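Local coordinates for PPC domain-containing protein (Pyrococcus horikoshii, PDB 2DT4) that is of unknown function but belongs to the plant- and prokaryote-conserved (PPC) domain family and assembles from three copies of its chain, at residues Ile26-Ile40 and Asn78-Ala90. Numbering follows the deposited sequence.
Sequences IKNFCKKEGIETAII and NVSLKDGEPFVHA
A38 and V79 form an antiparallel hydrogen-bonded pair joining strand 38-40 to strand 78-82, whose axes run nearly antiparallel. A38 N donates to V79 O at 3.0 Å, and V79 N donates to A38 O at 2.8 Å, the latter nearly straight at 170° but approaching from above the carbonyl plane. One residue on, I39 and N78 make the non-hydrogen-bonded pair. Toward the hairpin turn, regular N-H...O pairing stops but CA-H...O contacts continue, from T37 CA to V79 O and from S80 CA to E36 O, and a water joins T37 OG1 to L81 N. Helix 26-33 crosses strand 85-90 at 147°, the axes 8.0 Å apart, and a Schellman motif at G34 ends it and starts the return to the sheet.

V79 fills the angle between helix and sheet: its CG1 and CG2 both lie 3.9 Å from C30 SG, while its CB rests on A38 CB. V88 CG1 meets I40 CD1 at 3.8 Å, the two side chains crossing at about a right angle, and V88 CG2 presses on I26 CG2 and, closer still, on K27 N. P86 wedges against the last helical turn, its CB packed against C30 CB and its CG 3.7 Å from K31 CG. K27 has CG anti to the backbone N (chi1 175°), which lays its extended chain along P86 O, with CG 3.6 Å from that oxygen. An alanine here would keep the CB contact with V88 but, without the methylenes and amine, would probably leave P86 O less covered and E85 with K31 as its nearby positive charge. K31 NZ reaches E85 OE2 in a long salt bridge of 3.9 Å.

Beyond the pair, N78 OD1 bonds R128 and its ND2 bonds E115 of the second subunit. Within the PPC domain, helix 26-33 thus lies obliquely antiparallel to strand 85-90 on one sheet face, then leads through the loop after G34 into strand 38-46, which pairs antiparallel with the first strand of the type I' hairpin 69-82/85-95.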
loop_
_atom_site.group_PDB
_atom_site.type_symbol
_atom_site.label_atom_id
_atom_site.label_comp_id
_atom_site.label_asym_id
_atom_site.label_seq_id
_atom_site.Cartn_x
_atom_site.Cartn_y
_atom_site.Cartn_z
ATOM N N ILE A 26 17.026 -4.480 -0.941
ATOM C CA ILE A 26 16.028 -5.075 -1.810
ATOM C C ILE A 26 16.703 -5.377 -3.157
ATOM O O ILE A 26 16.478 -6.441 -3.710
ATOM C CB ILE A 26 14.745 -4.193 -1.962
ATOM C CG1 ILE A 26 13.992 -4.117 -0.630
ATOM C CG2 ILE A 26 13.835 -4.776 -3.057
ATOM C CD1 ILE A 26 12.998 -3.034 -0.583
ATOM N N LYS A 27 17.546 -4.467 -3.655
ATOM C CA LYS A 27 18.310 -4.697 -4.886
ATOM C C LYS A 27 19.192 -5.944 -4.784
ATOM O O LYS A 27 19.169 -6.820 -5.669
ATOM C CB LYS A 27 19.159 -3.481 -5.234
ATOM C CG LYS A 27 20.066 -3.723 -6.443
ATOM C CD LYS A 27 20.816 -2.458 -6.891
ATOM C CE LYS A 27 21.718 -2.784 -8.051
ATOM N NZ LYS A 27 22.195 -1.646 -8.921
ATOM N N ASN A 28 19.949 -6.044 -3.689
ATOM C CA ASN A 28 20.847 -7.175 -3.495
ATOM C C ASN A 28 20.093 -8.506 -3.343
ATOM O O ASN A 28 20.551 -9.571 -3.803
ATOM C CB ASN A 28 21.743 -6.897 -2.275
ATOM C CG ASN A 28 22.851 -5.876 -2.598
ATOM O OD1 ASN A 28 23.217 -5.706 -3.779
ATOM N ND2 ASN A 28 23.379 -5.203 -1.575
ATOM N N PHE A 29 18.961 -8.447 -2.651
ATOM C CA PHE A 29 18.056 -9.591 -2.549
ATOM C C PHE A 29 17.665 -10.061 -3.986
ATOM O O PHE A 29 17.758 -11.259 -4.305
ATOM C CB PHE A 29 16.846 -9.249 -1.684
ATOM C CG PHE A 29 15.756 -10.266 -1.733
ATOM C CD1 PHE A 29 14.759 -10.138 -2.684
ATOM C CD2 PHE A 29 15.691 -11.320 -0.839
ATOM C CE1 PHE A 29 13.729 -11.036 -2.738
ATOM C CE2 PHE A 29 14.647 -12.233 -0.934
ATOM C CZ PHE A 29 13.704 -12.077 -1.924
ATOM N N CYS A 30 17.192 -9.142 -4.820
ATOM C CA CYS A 30 16.757 -9.498 -6.152
ATOM C C CYS A 30 17.942 -10.026 -6.963
ATOM O O CYS A 30 17.777 -10.959 -7.705
ATOM C CB CYS A 30 16.066 -8.336 -6.867
ATOM S SG CYS A 30 14.481 -7.894 -6.104
ATOM N N LYS A 31 19.136 -9.457 -6.800
ATOM C CA LYS A 31 20.294 -9.994 -7.527
ATOM C C LYS A 31 20.572 -11.431 -7.165
ATOM O O LYS A 31 20.803 -12.274 -8.056
ATOM C CB LYS A 31 21.528 -9.133 -7.307
ATOM C CG LYS A 31 21.427 -7.810 -7.979
ATOM C CD LYS A 31 22.723 -7.024 -7.803
ATOM C CE LYS A 31 22.601 -5.728 -8.506
ATOM N NZ LYS A 31 23.866 -4.908 -8.389
ATOM N N LYS A 32 20.529 -11.720 -5.873
ATOM C CA LYS A 32 20.762 -13.050 -5.376
ATOM C C LYS A 32 19.724 -14.026 -5.901
ATOM O O LYS A 32 20.059 -15.133 -6.336
ATOM C CB LYS A 32 20.763 -13.072 -3.852
ATOM C CG LYS A 32 21.084 -14.447 -3.289
ATOM C CD LYS A 32 22.309 -15.067 -3.912
ATOM C CE LYS A 32 22.671 -16.377 -3.227
ATOM N NZ LYS A 32 21.503 -17.320 -3.141
ATOM N N GLU A 33 18.461 -13.625 -5.876
ATOM C CA GLU A 33 17.372 -14.515 -6.281
ATOM C C GLU A 33 17.173 -14.589 -7.787
ATOM O O GLU A 33 16.356 -15.380 -8.268
ATOM C CB GLU A 33 16.061 -14.042 -5.644
ATOM C CG GLU A 33 16.034 -14.144 -4.137
ATOM C CD GLU A 33 16.031 -15.580 -3.673
ATOM O OE1 GLU A 33 16.984 -15.950 -2.961
ATOM O OE2 GLU A 33 15.144 -16.370 -4.057
ATOM N N GLY A 34 17.855 -13.749 -8.541
ATOM C CA GLY A 34 17.595 -13.658 -9.965
ATOM C C GLY A 34 16.214 -13.092 -10.289
ATOM O O GLY A 34 15.536 -13.543 -11.227
ATOM N N ILE A 35 15.776 -12.106 -9.498
ATOM C CA ILE A 35 14.528 -11.420 -9.759
ATOM C C ILE A 35 14.786 -10.172 -10.580
ATOM O O ILE A 35 15.662 -9.362 -10.238
ATOM C CB ILE A 35 13.822 -11.034 -8.426
ATOM C CG1 ILE A 35 13.400 -12.282 -7.639
ATOM C CG2 ILE A 35 12.595 -10.099 -8.650
ATOM C CD1 ILE A 35 13.075 -12.028 -6.149
ATOM N N GLU A 36 14.027 -10.014 -11.641
ATOM C CA GLU A 36 14.135 -8.865 -12.513
ATOM C C GLU A 36 12.961 -7.915 -12.355
ATOM O O GLU A 36 13.151 -6.685 -12.461
ATOM C CB GLU A 36 14.197 -9.303 -13.975
ATOM C CG GLU A 36 15.446 -10.069 -14.370
ATOM C CD GLU A 36 15.766 -9.937 -15.853
ATOM O OE1 GLU A 36 14.834 -10.068 -16.667
ATOM O OE2 GLU A 36 16.952 -9.696 -16.182
ATOM N N THR A 37 11.754 -8.463 -12.174
ATOM C CA THR A 37 10.542 -7.659 -12.048
ATOM C C THR A 37 9.748 -8.082 -10.815
ATOM O O THR A 37 9.518 -9.254 -10.622
ATOM C CB THR A 37 9.639 -7.831 -13.301
ATOM O OG1 THR A 37 10.413 -7.570 -14.501
ATOM C CG2 THR A 37 8.485 -6.848 -13.284
ATOM N N ALA A 38 9.285 -7.118 -10.027
ATOM C CA ALA A 38 8.496 -7.421 -8.837
ATOM C C ALA A 38 7.735 -6.197 -8.375
ATOM O O ALA A 38 8.015 -5.072 -8.776
ATOM C CB ALA A 38 9.398 -7.871 -7.716
ATOM N N ILE A 39 6.858 -6.450 -7.422
ATOM C CA ILE A 39 6.123 -5.385 -6.764
ATOM C C ILE A 39 6.475 -5.597 -5.298
ATOM O O ILE A 39 6.742 -6.723 -4.840
ATOM C CB ILE A 39 4.603 -5.234 -7.009
ATOM C CG1 ILE A 39 3.838 -6.531 -6.668
ATOM C CG2 ILE A 39 4.390 -4.799 -8.443
ATOM C CD1 ILE A 39 3.362 -6.640 -5.252
ATOM N N ILE A 40 6.532 -4.496 -4.558
ATOM C CA ILE A 40 6.866 -4.506 -3.147
ATOM C C ILE A 40 5.895 -3.687 -2.320
ATOM O O ILE A 40 5.352 -2.664 -2.762
ATOM C CB ILE A 40 8.313 -4.010 -2.877
ATOM C CG1 ILE A 40 8.576 -2.666 -3.557
ATOM C CG2 ILE A 40 9.302 -5.032 -3.402
ATOM C CD1 ILE A 40 10.019 -2.169 -3.390
ATOM N N ASN A 78 8.286 -0.942 -6.828
ATOM C CA ASN A 78 8.500 -2.012 -7.781
ATOM C C ASN A 78 9.984 -2.209 -8.053
ATOM O O ASN A 78 10.815 -1.358 -7.732
ATOM C CB ASN A 78 7.709 -1.716 -9.076
ATOM C CG ASN A 78 8.031 -0.371 -9.661
ATOM O OD1 ASN A 78 9.188 -0.126 -10.027
ATOM N ND2 ASN A 78 7.035 0.539 -9.703
ATOM N N VAL A 79 10.292 -3.367 -8.629
ATOM C CA VAL A 79 11.624 -3.737 -9.108
ATOM C C VAL A 79 11.492 -3.988 -10.609
ATOM O O VAL A 79 10.534 -4.629 -11.065
ATOM C CB VAL A 79 12.189 -4.995 -8.396
ATOM C CG1 VAL A 79 13.617 -5.259 -8.872
ATOM C CG2 VAL A 79 12.174 -4.853 -6.875
ATOM N N SER A 80 12.429 -3.445 -11.378
ATOM C CA SER A 80 12.439 -3.655 -12.823
ATOM C C SER A 80 13.833 -3.444 -13.347
ATOM O O SER A 80 14.648 -2.828 -12.708
ATOM C CB SER A 80 11.405 -2.776 -13.540
ATOM O OG SER A 80 11.633 -1.405 -13.351
ATOM N N LEU A 81 14.107 -4.008 -14.499
ATOM C CA LEU A 81 15.416 -3.863 -15.121
ATOM C C LEU A 81 15.732 -2.415 -15.480
ATOM O O LEU A 81 14.909 -1.720 -16.051
ATOM C CB LEU A 81 15.445 -4.716 -16.390
ATOM C CG LEU A 81 16.650 -4.766 -17.300
ATOM C CD1 LEU A 81 17.817 -5.454 -16.639
ATOM C CD2 LEU A 81 16.272 -5.510 -18.587
ATOM N N LYS A 82 16.929 -1.965 -15.127
ATOM C CA LYS A 82 17.453 -0.681 -15.576
ATOM C C LYS A 82 18.946 -0.878 -15.814
ATOM O O LYS A 82 19.676 -1.321 -14.923
ATOM C CB LYS A 82 17.245 0.440 -14.563
ATOM C CG LYS A 82 17.731 1.829 -14.995
ATOM C CD LYS A 82 17.560 2.805 -13.878
ATOM C CE LYS A 82 18.024 4.217 -14.187
ATOM N NZ LYS A 82 17.820 5.070 -12.950
ATOM N N ASP A 83 19.368 -0.556 -17.039
ATOM C CA ASP A 83 20.759 -0.720 -17.440
ATOM C C ASP A 83 21.316 -2.112 -17.062
ATOM O O ASP A 83 22.435 -2.223 -16.559
ATOM C CB ASP A 83 21.592 0.404 -16.814
ATOM C CG ASP A 83 21.055 1.812 -17.138
ATOM O OD1 ASP A 83 20.554 2.042 -18.262
ATOM O OD2 ASP A 83 21.093 2.757 -16.313
ATOM N N GLY A 84 20.512 -3.155 -17.227
ATOM C CA GLY A 84 20.987 -4.526 -17.073
ATOM C C GLY A 84 20.884 -5.142 -15.690
ATOM O O GLY A 84 21.283 -6.293 -15.490
ATOM N N GLU A 85 20.395 -4.364 -14.726
ATOM C CA GLU A 85 20.364 -4.793 -13.342
ATOM C C GLU A 85 18.995 -4.515 -12.730
ATOM O O GLU A 85 18.317 -3.538 -13.109
ATOM C CB GLU A 85 21.412 -4.027 -12.533
ATOM C CG GLU A 85 22.840 -4.286 -12.979
ATOM C CD GLU A 85 23.331 -5.679 -12.644
ATOM O OE1 GLU A 85 24.383 -6.076 -13.198
ATOM O OE2 GLU A 85 22.695 -6.387 -11.834
ATOM N N PRO A 86 18.587 -5.315 -11.752
ATOM C CA PRO A 86 17.339 -4.981 -11.061
ATOM C C PRO A 86 17.482 -3.642 -10.367
ATOM O O PRO A 86 18.517 -3.365 -9.727
ATOM C CB PRO A 86 17.157 -6.127 -10.048
ATOM C CG PRO A 86 18.468 -6.709 -9.878
ATOM C CD PRO A 86 19.185 -6.536 -11.210
ATOM N N PHE A 87 16.437 -2.825 -10.465
ATOM C CA PHE A 87 16.410 -1.462 -9.976
ATOM C C PHE A 87 15.115 -1.243 -9.162
ATOM O O PHE A 87 14.012 -1.584 -9.603
ATOM C CB PHE A 87 16.463 -0.469 -11.139
ATOM C CG PHE A 87 16.444 0.951 -10.718
ATOM C CD1 PHE A 87 17.616 1.585 -10.415
ATOM C CD2 PHE A 87 15.255 1.666 -10.626
ATOM C CE1 PHE A 87 17.621 2.926 -10.029
ATOM C CE2 PHE A 87 15.253 2.986 -10.215
ATOM C CZ PHE A 87 16.465 3.611 -9.938
ATOM N N VAL A 88 15.283 -0.699 -7.965
ATOM C CA VAL A 88 14.199 -0.552 -6.998
ATOM C C VAL A 88 13.696 0.892 -6.998
ATOM O O VAL A 88 14.472 1.837 -6.843
ATOM C CB VAL A 88 14.649 -0.966 -5.591
ATOM C CG1 VAL A 88 13.426 -1.079 -4.670
ATOM C CG2 VAL A 88 15.413 -2.283 -5.640
ATOM N N HIS A 89 12.388 1.057 -7.207
ATOM C CA HIS A 89 11.749 2.373 -7.180
ATOM C C HIS A 89 10.619 2.290 -6.193
ATOM O O HIS A 89 9.711 1.484 -6.362
ATOM C CB HIS A 89 11.249 2.789 -8.551
ATOM C CG HIS A 89 10.737 4.189 -8.607
ATOM N ND1 HIS A 89 11.348 5.224 -7.925
ATOM C CD2 HIS A 89 9.655 4.728 -9.224
ATOM C CE1 HIS A 89 10.677 6.345 -8.146
ATOM N NE2 HIS A 89 9.658 6.072 -8.938
ATOM N N ALA A 90 10.677 3.106 -5.149
ATOM C CA ALA A 90 9.621 3.106 -4.141
ATOM C C ALA A 90 9.325 4.477 -3.576
ATOM O O ALA A 90 10.171 5.357 -3.571
ATOM C CB ALA A 90 9.967 2.171 -3.009
HETATM O O HOH W 1 12.050 -5.819 -15.643
#